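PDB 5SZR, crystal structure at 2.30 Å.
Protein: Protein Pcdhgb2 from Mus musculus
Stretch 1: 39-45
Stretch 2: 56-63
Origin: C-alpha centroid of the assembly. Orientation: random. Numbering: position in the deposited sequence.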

# COMPACT_ATOMS: atom_id res chain seq x y z
N GLU A 39 -56.08 -72.51 -12.91
CA GLU A 39 -54.77 -72.05 -13.35
C GLU A 39 -54.98 -70.90 -14.34
O GLU A 39 -55.23 -71.12 -15.52
CB GLU A 39 -53.98 -73.19 -13.98
CG GLU A 39 -53.63 -74.30 -13.00
CD GLU A 39 -52.78 -73.81 -11.85
OE1 GLU A 39 -51.56 -73.63 -12.04
OE2 GLU A 39 -53.33 -73.59 -10.75
N ILE A 40 -54.86 -69.67 -13.84
CA ILE A 40 -55.13 -68.47 -14.61
C ILE A 40 -53.82 -67.76 -14.90
O ILE A 40 -52.91 -67.75 -14.06
CB ILE A 40 -56.11 -67.54 -13.86
CG1 ILE A 40 -57.45 -68.24 -13.67
CG2 ILE A 40 -56.29 -66.22 -14.58
CD1 ILE A 40 -58.50 -67.40 -12.97
N THR A 41 -53.70 -67.19 -16.10
CA THR A 41 -52.53 -66.43 -16.50
C THR A 41 -52.83 -64.94 -16.42
O THR A 41 -53.94 -64.50 -16.72
CB THR A 41 -52.10 -66.79 -17.92
OG1 THR A 41 -53.14 -66.46 -18.84
CG2 THR A 41 -51.79 -68.28 -18.03
N TYR A 42 -51.82 -64.17 -16.02
CA TYR A 42 -51.90 -62.72 -15.95
C TYR A 42 -50.92 -62.09 -16.94
O TYR A 42 -49.86 -62.65 -17.22
CB TYR A 42 -51.59 -62.21 -14.53
CG TYR A 42 -52.48 -62.79 -13.47
CD1 TYR A 42 -53.70 -62.21 -13.16
CD2 TYR A 42 -52.10 -63.93 -12.77
CE1 TYR A 42 -54.51 -62.73 -12.18
CE2 TYR A 42 -52.91 -64.47 -11.79
CZ TYR A 42 -54.12 -63.87 -11.50
OH TYR A 42 -54.94 -64.40 -10.53
N ALA A 43 -51.30 -60.93 -17.46
CA ALA A 43 -50.46 -60.22 -18.41
C ALA A 43 -50.89 -58.77 -18.48
O ALA A 43 -52.08 -58.45 -18.35
CB ALA A 43 -50.53 -60.86 -19.80
N PHE A 44 -49.92 -57.88 -18.67
CA PHE A 44 -50.25 -56.49 -18.96
C PHE A 44 -50.90 -56.39 -20.34
O PHE A 44 -50.71 -57.25 -21.21
CB PHE A 44 -48.99 -55.61 -18.93
CG PHE A 44 -48.36 -55.48 -17.57
CD1 PHE A 44 -49.08 -54.96 -16.51
CD2 PHE A 44 -47.04 -55.84 -17.38
CE1 PHE A 44 -48.49 -54.83 -15.26
CE2 PHE A 44 -46.45 -55.71 -16.13
CZ PHE A 44 -47.17 -55.20 -15.07
N HIS A 45 -51.67 -55.33 -20.53
CA HIS A 45 -52.24 -55.05 -21.85
C HIS A 45 -52.56 -53.56 -21.93
O HIS A 45 -53.06 -52.97 -20.97
CB HIS A 45 -53.48 -55.91 -22.12
CG HIS A 45 -54.74 -55.12 -22.33
ND1 HIS A 45 -55.61 -54.83 -21.30
CD2 HIS A 45 -55.28 -54.57 -23.44
CE1 HIS A 45 -56.62 -54.13 -21.77
NE2 HIS A 45 -56.45 -53.96 -23.07
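Stretch 2 56-63: NLDKRTGE

A glycine whose CA sits over one face of a tyrosine ring is the most distinctive feature of this contact. The CA of Gly62 sits 3.9 Å from the centroid of the Tyr42 ring, 23° off the ring normal, in a CH-pi arrangement over one face, while Gly62 N approaches Tyr42 CD2 to 3.5 Å. The example illustrates a general principle: where a tight turn packs on an aromatic side chain, glycine can serve both the backbone and the packing. With phi/psi of 79/7, a CB at this position would be jammed against the carbonyl O of Thr61, which by itself calls for glycine; an ideally placed CB would also lie only 3.2 Å from Tyr42 CE2.

The turn is built around Asp58. Stretch 2 enters as the end of a strand, Asn56 and Leu57, passes through Asp58, and then adopts helical phi/psi from Lys59 to Thr61 without the regular helical bonds. Asp58 OD1 accepts from Arg60 N at 3.0 Å and, weakly, from Thr61 N at 3.2 Å, while Asp58 OD2 accepts from Thr61 OG1 at 2.5 Å. The backbone closes the loop through Gly62 N to Asp58 O at 2.9 Å and Asp58 N to Glu63 O at 3.0 Å. These bonds hold the chain in a compact bend beside the extended strand Thr41 to Phe44.

The two backbones come closest at Tyr42 and Lys59, whose CA atoms are 4.5 Å apart. Here a single hydrogen bond joins the stretches, from Tyr42 N to Lys59 O at 2.7 Å with an angle of 151° at the hydrogen. Lys59 O also receives a CA-H...O contact from Thr41 CA at 3.2 Å, and Lys59 CA returns one to Tyr42 O at 3.5 Å. The hydrogen bond and the CA-H...O contacts at Lys59 involve main-chain atoms; its side chain is not modelled beyond CB, which lies 3.7 Å from Tyr42 O. The Tyr42 ring, with chi1 in the m well, meets Arg60 O near its plane, with Tyr42 CE2 3.5 Å from that oxygen.

Leu57 extends the packing along the strand. Leu57 CD2 lies 3.9 Å from Tyr42 CB and 3.5 Å from Ala43 N, and stands over one face of the Phe44 ring, 4.2 Å from the centroid and 8° off the normal. The CA-to-CB bond of Phe44 points sideways, but the end of its side chain comes nearer to stretch 2, bringing Phe44 CZ within 3.6 Å of Leu57 CB. From Leu57 to Arg60 the chain therefore runs opposite in direction to the strand, passing from Phe44 to Ile40, before turning back so that Gly62 meets the Tyr42 ring.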

# COMPACT_ATOMS: atom_id res chain seq x y z
N ASN A 56 -42.69 -55.85 -12.98
CA ASN A 56 -42.72 -57.26 -13.34
C ASN A 56 -44.01 -57.87 -12.82
O ASN A 56 -44.32 -57.76 -11.63
CB ASN A 56 -41.51 -58.00 -12.78
CG ASN A 56 -41.55 -59.48 -13.06
OD1 ASN A 56 -42.05 -60.27 -12.26
ND2 ASN A 56 -41.02 -59.88 -14.22
N LEU A 57 -44.76 -58.52 -13.71
CA LEU A 57 -46.02 -59.17 -13.36
C LEU A 57 -45.84 -60.67 -13.46
O LEU A 57 -45.57 -61.20 -14.55
CB LEU A 57 -47.15 -58.70 -14.28
CG LEU A 57 -48.47 -59.48 -14.18
CD1 LEU A 57 -49.00 -59.45 -12.76
CD2 LEU A 57 -49.50 -58.94 -15.15
N ASP A 58 -45.99 -61.36 -12.33
CA ASP A 58 -45.95 -62.82 -12.33
C ASP A 58 -47.14 -63.36 -13.11
O ASP A 58 -48.30 -63.13 -12.74
CB ASP A 58 -45.96 -63.35 -10.90
CG ASP A 58 -45.57 -64.82 -10.81
OD1 ASP A 58 -45.81 -65.57 -11.77
OD2 ASP A 58 -45.03 -65.22 -9.76
N LYS A 59 -46.86 -64.09 -14.20
CA LYS A 59 -47.94 -64.58 -15.05
C LYS A 59 -48.83 -65.58 -14.32
O LYS A 59 -50.02 -65.69 -14.64
CB LYS A 59 -47.35 -65.22 -16.31
N ARG A 60 -48.29 -66.30 -13.34
CA ARG A 60 -49.05 -67.29 -12.60
C ARG A 60 -49.57 -66.78 -11.26
O ARG A 60 -50.70 -67.09 -10.88
CB ARG A 60 -48.20 -68.55 -12.36
N THR A 61 -48.77 -65.99 -10.54
CA THR A 61 -49.17 -65.52 -9.22
C THR A 61 -49.98 -64.23 -9.26
O THR A 61 -50.85 -64.03 -8.41
CB THR A 61 -47.93 -65.29 -8.34
OG1 THR A 61 -46.98 -66.34 -8.57
CG2 THR A 61 -48.32 -65.30 -6.87
N GLY A 62 -49.71 -63.35 -10.22
CA GLY A 62 -50.34 -62.05 -10.22
C GLY A 62 -49.72 -61.05 -9.28
O GLY A 62 -50.28 -59.96 -9.09
N GLU A 63 -48.59 -61.39 -8.65
CA GLU A 63 -47.85 -60.42 -7.87
C GLU A 63 -47.15 -59.43 -8.79
O GLU A 63 -46.65 -59.80 -9.86
CB GLU A 63 -46.82 -61.11 -6.98
CG GLU A 63 -47.40 -62.01 -5.91
CD GLU A 63 -46.34 -62.58 -4.98
OE1 GLU A 63 -45.63 -61.77 -4.33
OE2 GLU A 63 -46.21 -63.82 -4.91